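Local structure of thioredoxin (Bacillus cereus, 3ZIT) at residues 35-38 with 39-42; 10-13 with 14-17. The protein probably carries electrons in thiol-disulfide exchange, as a small thioredoxin-like protein of the glutaredoxin family. The protein carries 1 engineered substitution. All coordinates share one frame; numbering follows the deposited sequence. Where two conformers were deposited one is given.

Contact 1 (35-38 with 39-42); sequences KKDA and AARN
Asp-37 OD1 takes the backbone N-H of Ala-40 in a 3.0 Å hydrogen bond that is nearly straight at the hydrogen (167°), and the amide N of Ala-39 also lies 3.0 Å from OD1. The Ala-40 donor comes from well above the carboxylate plane, 66° out of it. With CG anti to the backbone N (chi1 179°), the carboxylate folds forward over the first turn, and its CG rests 3.5 Å from the Ala-40 methyl carbon CB. Both side chains touch Phe-32 of the neighbouring strand. The main chain closes the same turn: Asp-37 O accepts from Arg-41 N, and Ala-38 O accepts from Asn-42 N. In the modelled conformer of Arg-41, one of two, Lys-35 NZ lies near the edge of the guanidinium, 3.9 Å from NH1. Each of these like charges has its own acceptor: Gln-9 OE1 for the lysine and Val-34 O for NH1 of the arginine. A negative carboxylate beside the first amides would probably also suit the helix dipole. Asp-37 thus forms a classic aspartate N-cap, opening helix 38-47 after strand 30-33.

Contact 2 (10-13 with 14-17); sequences PDCP and PCVI
This is a local disulfide contact round the first turn of helix 13-24, where the loop leaving strand 4-8 enters the helix. Cys-12 occupies the N-cap position, and its SG is joined to Cys-15 SG at 2.2 Å with a chi3 of 72°. The two cysteines reach the bridge by different torsions: Cys-12 carries SG anti to its own N (chi1 177°), whereas Cys-15 turns SG anti to its carbonyl carbon, beside its N. Cys-15 also brings its CB to 3.2 Å from Cys-12 O, over the inside of the turn. Backbone bonds hold the same turn. Cys-12 O accepts from Val-16 N at 3.1 Å, and Pro-13 O accepts from Ile-17 N at 2.9 Å. Ile-17 CG1, set beside its own backbone N, lies 3.3 Å from Pro-13 O. Between the cysteines, the pyrrolidine rings of Pro-13 and Pro-14 run next to each other along the turn; neither proline has an N-H to donate. Thr-53 touches both cysteines, while His-24 of the second subunit packs on both prolines. A CxxC pair, here CPPC and seen oxidised at a helix start, fits the thioredoxin-type redox site.

In the fold
Contact 2 comes first along the chain and contact 1 follows, their centres 16 Å apart. Each marks the passage from a strand into a helix: contact 2 leads from strand 4-8 into helix 13-24, and contact 1 from strand 30-33 into helix 38-47. These two strands are parallel neighbours in the four-stranded mixed sheet, which places both helix starts at the same end of the strand pair. The loops meet there, with the lysines Lys-35 and Lys-36 packing against Pro-10. Both helices of this thioredoxin-like fold begin at an N-cap residue: in contact 1 it is an aspartate that caps, in contact 2 a cysteine that forms half of the disulfide.

Contact 1 (35-38 with 39-42)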
ATOM      1  N   LYS B  35     -13.888  13.720   6.833  1.00 10.42           N
ATOM      2  CA  LYS B  35     -15.134  14.251   6.276  1.00 11.67           C
ATOM      3  C   LYS B  35     -16.224  14.183   7.335  1.00 11.28           C
ATOM      4  O   LYS B  35     -17.050  15.070   7.434  1.00 14.42           O
ATOM      5  CB  LYS B  35     -15.529  13.462   5.024  1.00 13.37           C
ATOM      6  CG  LYS B  35     -14.729  13.775   3.783  1.00 16.10           C
ATOM      7  CD  LYS B  35     -15.171  15.105   3.205  1.00 19.43           C
ATOM      8  CE  LYS B  35     -14.472  15.293   1.835  1.00 22.09           C
ATOM      9  NZ  LYS B  35     -13.114  15.902   1.998  1.00 32.62           N
ATOM     10  N   LYS B  36     -16.286  13.115   8.129  1.00 11.74           N
ATOM     11  CA  LYS B  36     -17.359  12.834   9.104  1.00 11.91           C
ATOM     12  C   LYS B  36     -17.071  13.376  10.451  1.00 11.98           C
ATOM     13  O   LYS B  36     -17.977  13.456  11.265  1.00 17.74           O
ATOM     14  CB  LYS B  36     -17.601  11.336   9.178  1.00 12.48           C
ATOM     15  CG  LYS B  36     -18.029  10.732   7.859  1.00 12.70           C
ATOM     16  CD  LYS B  36     -18.227   9.208   8.007  1.00 15.86           C
ATOM     17  CE  LYS B  36     -18.600   8.427   6.757  1.00 16.95           C
ATOM     18  NZ  LYS B  36     -17.699   8.689   5.637  1.00 16.13           N
ATOM     19  N   ASP B  37     -15.828  13.670  10.792  1.00 13.18           N
ATOM     20  CA  ASP B  37     -15.418  14.090  12.103  1.00 13.23           C
ATOM     21  C   ASP B  37     -14.712  15.460  11.970  1.00 12.46           C
ATOM     22  O   ASP B  37     -13.558  15.537  11.618  1.00 12.44           O
ATOM     23  CB  ASP B  37     -14.558  13.024  12.735  1.00 13.10           C
ATOM     24  CG  ASP B  37     -14.025  13.340  14.110  1.00 13.99           C
ATOM     25  OD1 ASP B  37     -14.074  14.532  14.533  1.00 16.04           O
ATOM     26  OD2 ASP B  37     -13.444  12.444  14.803  1.00 17.94           O
ATOM     27  N   ALA B  38     -15.463  16.548  12.207  1.00 15.19           N
ATOM     28  CA  ALA B  38     -14.939  17.895  12.079  1.00 17.18           C
ATOM     29  C   ALA B  38     -13.794  18.151  13.051  1.00 14.43           C
ATOM     30  O   ALA B  38     -12.874  18.892  12.716  1.00 14.99           O
ATOM     31  CB  ALA B  38     -16.067  18.872  12.299  1.00 18.76           C
ATOM     32  N   ALA B  39     -13.793  17.549  14.252  1.00 14.77           N
ATOM     33  CA  ALA B  39     -12.684  17.736  15.175  1.00 14.81           C
ATOM     34  C   ALA B  39     -11.395  17.156  14.634  1.00 12.82           C
ATOM     35  O   ALA B  39     -10.307  17.736  14.696  1.00 13.25           O
ATOM     36  CB  ALA B  39     -12.973  17.109  16.550  1.00 17.35           C
ATOM     37  N   ALA B  40     -11.495  15.937  14.056  1.00 12.31           N
ATOM     38  CA  ALA B  40     -10.371  15.277  13.420  1.00 10.94           C
ATOM     39  C   ALA B  40      -9.838  16.120  12.227  1.00  9.62           C
ATOM     40  O   ALA B  40      -8.618  16.276  12.085  1.00  9.90           O
ATOM     41  CB  ALA B  40     -10.772  13.899  12.937  1.00 10.49           C
ATOM     42  N   ARG B  41     -10.751  16.669  11.445  1.00 10.54           N
ATOM     43  CA  ARG B  41     -10.347  17.531  10.334  0.50 10.58           C
ATOM     44  C   ARG B  41      -9.541  18.710  10.832  1.00 10.68           C
ATOM     45  O   ARG B  41      -8.529  19.120  10.238  1.00 10.90           O
ATOM     46  CB  ARG B  41     -11.583  17.952   9.559  0.50 12.10           C
ATOM     47  CG  ARG B  41     -11.261  18.851   8.408  0.50 11.58           C
ATOM     48  CD  ARG B  41     -12.539  19.334   7.808  0.50 14.06           C
ATOM     49  NE  ARG B  41     -12.431  19.790   6.452  0.50 15.92           N
ATOM     50  CZ  ARG B  41     -12.472  19.040   5.352  0.50 14.54           C
ATOM     51  NH1 ARG B  41     -12.619  17.692   5.379  0.50 16.12           N
ATOM     52  NH2 ARG B  41     -12.349  19.657   4.192  0.50 15.17           N
ATOM     53  N   ASN B  42     -10.007  19.312  11.947  1.00 12.02           N
ATOM     54  CA  ASN B  42      -9.293  20.461  12.493  1.00 13.20           C
ATOM     55  C   ASN B  42      -7.943  20.060  13.044  1.00 11.88           C
ATOM     56  O   ASN B  42      -7.000  20.838  12.882  1.00 13.57           O
ATOM     57  CB  ASN B  42     -10.192  21.094  13.563  1.00 17.67           C
ATOM     58  CG  ASN B  42     -11.298  21.922  12.941  1.00 25.08           C
ATOM     59  OD1 ASN B  42     -11.210  22.294  11.783  1.00 29.91           O
ATOM     60  ND2 ASN B  42     -12.334  22.207  13.714  1.00 32.51           N
TER

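Contact 2 (10-13 with 14-17)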
ATOM      1  N   PRO B  10     -13.308   9.133   2.816  1.00 15.40           N
ATOM      2  CA  PRO B  10     -13.835   8.249   1.756  1.00 16.00           C
ATOM      3  C   PRO B  10     -13.225   8.637   0.382  1.00 13.87           C
ATOM      4  O   PRO B  10     -12.681   9.763   0.168  1.00 16.15           O
ATOM      5  CB  PRO B  10     -15.324   8.609   1.676  1.00 19.28           C
ATOM      6  CG  PRO B  10     -15.606   9.189   2.994  1.00 19.42           C
ATOM      7  CD  PRO B  10     -14.385   9.925   3.427  1.00 17.50           C
ATOM      8  N   ASP B  11     -13.294   7.718  -0.543  1.00 15.25           N
ATOM      9  CA  ASP B  11     -12.864   7.869  -1.895  1.00 15.83           C
ATOM     10  C   ASP B  11     -11.423   8.304  -1.883  1.00 13.27           C
ATOM     11  O   ASP B  11     -11.018   9.253  -2.574  1.00 15.22           O
ATOM     12  CB  ASP B  11     -13.692   8.856  -2.659  1.00 19.70           C
ATOM     13  CG  ASP B  11     -13.521   8.671  -4.186  1.00 22.34           C
ATOM     14  OD1 ASP B  11     -12.863   7.685  -4.667  1.00 28.07           O
ATOM     15  OD2 ASP B  11     -14.014   9.566  -4.880  1.00 26.85           O
ATOM     16  N   CYS B  12     -10.578   7.545  -1.185  1.00 13.34           N
ATOM     17  CA  CYS B  12      -9.215   7.916  -0.978  1.00 11.37           C
ATOM     18  C   CYS B  12      -8.440   6.606  -1.042  1.00 10.45           C
ATOM     19  O   CYS B  12      -8.086   5.971  -0.058  1.00 10.92           O
ATOM     20  CB  CYS B  12      -9.047   8.600   0.376  1.00 12.40           C
ATOM     21  SG  CYS B  12      -7.281   9.028   0.712  1.00 11.06           S
ATOM     22  N   PRO B  13      -8.172   6.158  -2.265  1.00 12.48           N
ATOM     23  CA  PRO B  13      -7.407   4.886  -2.391  1.00 12.87           C
ATOM     24  C   PRO B  13      -6.048   4.893  -1.657  1.00 11.16           C
ATOM     25  O   PRO B  13      -5.687   3.883  -1.044  1.00 11.92           O
ATOM     26  CB  PRO B  13      -7.247   4.667  -3.894  1.00 16.10           C
ATOM     27  CG  PRO B  13      -8.464   5.288  -4.453  1.00 17.06           C
ATOM     28  CD  PRO B  13      -8.678   6.556  -3.564  1.00 15.33           C
ATOM     29  N   PRO B  14      -5.296   6.028  -1.633  1.00 10.64           N
ATOM     30  CA  PRO B  14      -4.042   5.983  -0.885  1.00 10.74           C
ATOM     31  C   PRO B  14      -4.266   5.738   0.603  1.00  8.61           C
ATOM     32  O   PRO B  14      -3.472   5.101   1.269  1.00  9.13           O
ATOM     33  CB  PRO B  14      -3.419   7.373  -1.168  1.00 11.42           C
ATOM     34  CG  PRO B  14      -4.055   7.753  -2.534  1.00 13.51           C
ATOM     35  CD  PRO B  14      -5.404   7.280  -2.434  1.00 12.28           C
ATOM     36  N   CYS B  15      -5.396   6.271   1.137  1.00  8.89           N
ATOM     37  CA  CYS B  15      -5.748   5.974   2.523  1.00  8.74           C
ATOM     38  C   CYS B  15      -6.027   4.512   2.765  1.00  8.22           C
ATOM     39  O   CYS B  15      -5.601   3.959   3.768  1.00  9.24           O
ATOM     40  CB  CYS B  15      -7.068   6.706   2.887  1.00 11.66           C
ATOM     41  SG  CYS B  15      -7.065   8.536   2.803  1.00 13.32           S
ATOM     42  N   VAL B  16      -6.706   3.901   1.826  1.00  9.95           N
ATOM     43  CA  VAL B  16      -7.000   2.458   1.938  1.00 11.89           C
ATOM     44  C   VAL B  16      -5.704   1.663   1.893  1.00 10.55           C
ATOM     45  O   VAL B  16      -5.569   0.727   2.693  1.00 11.92           O
ATOM     46  CB  VAL B  16      -7.912   1.984   0.773  1.00 15.77           C
ATOM     47  CG1 VAL B  16      -8.005   0.451   0.742  1.00 20.44           C
ATOM     48  CG2 VAL B  16      -9.254   2.596   0.939  1.00 19.17           C
ATOM     49  N   ILE B  17      -4.809   2.019   0.988  1.00 11.19           N
ATOM     50  CA  ILE B  17      -3.521   1.355   0.890  1.00 11.08           C
ATOM     51  C   ILE B  17      -2.758   1.480   2.191  1.00  9.21           C
ATOM     52  O   ILE B  17      -2.216   0.512   2.706  1.00 10.08           O
ATOM     53  CB  ILE B  17      -2.731   1.807  -0.321  1.00 13.19           C
ATOM     54  CG1 ILE B  17      -3.519   1.494  -1.586  1.00 16.63           C
ATOM     55  CG2 ILE B  17      -1.278   1.301  -0.239  1.00 15.50           C
ATOM     56  CD1 ILE B  17      -3.032   2.276  -2.760  1.00 20.36           C
TER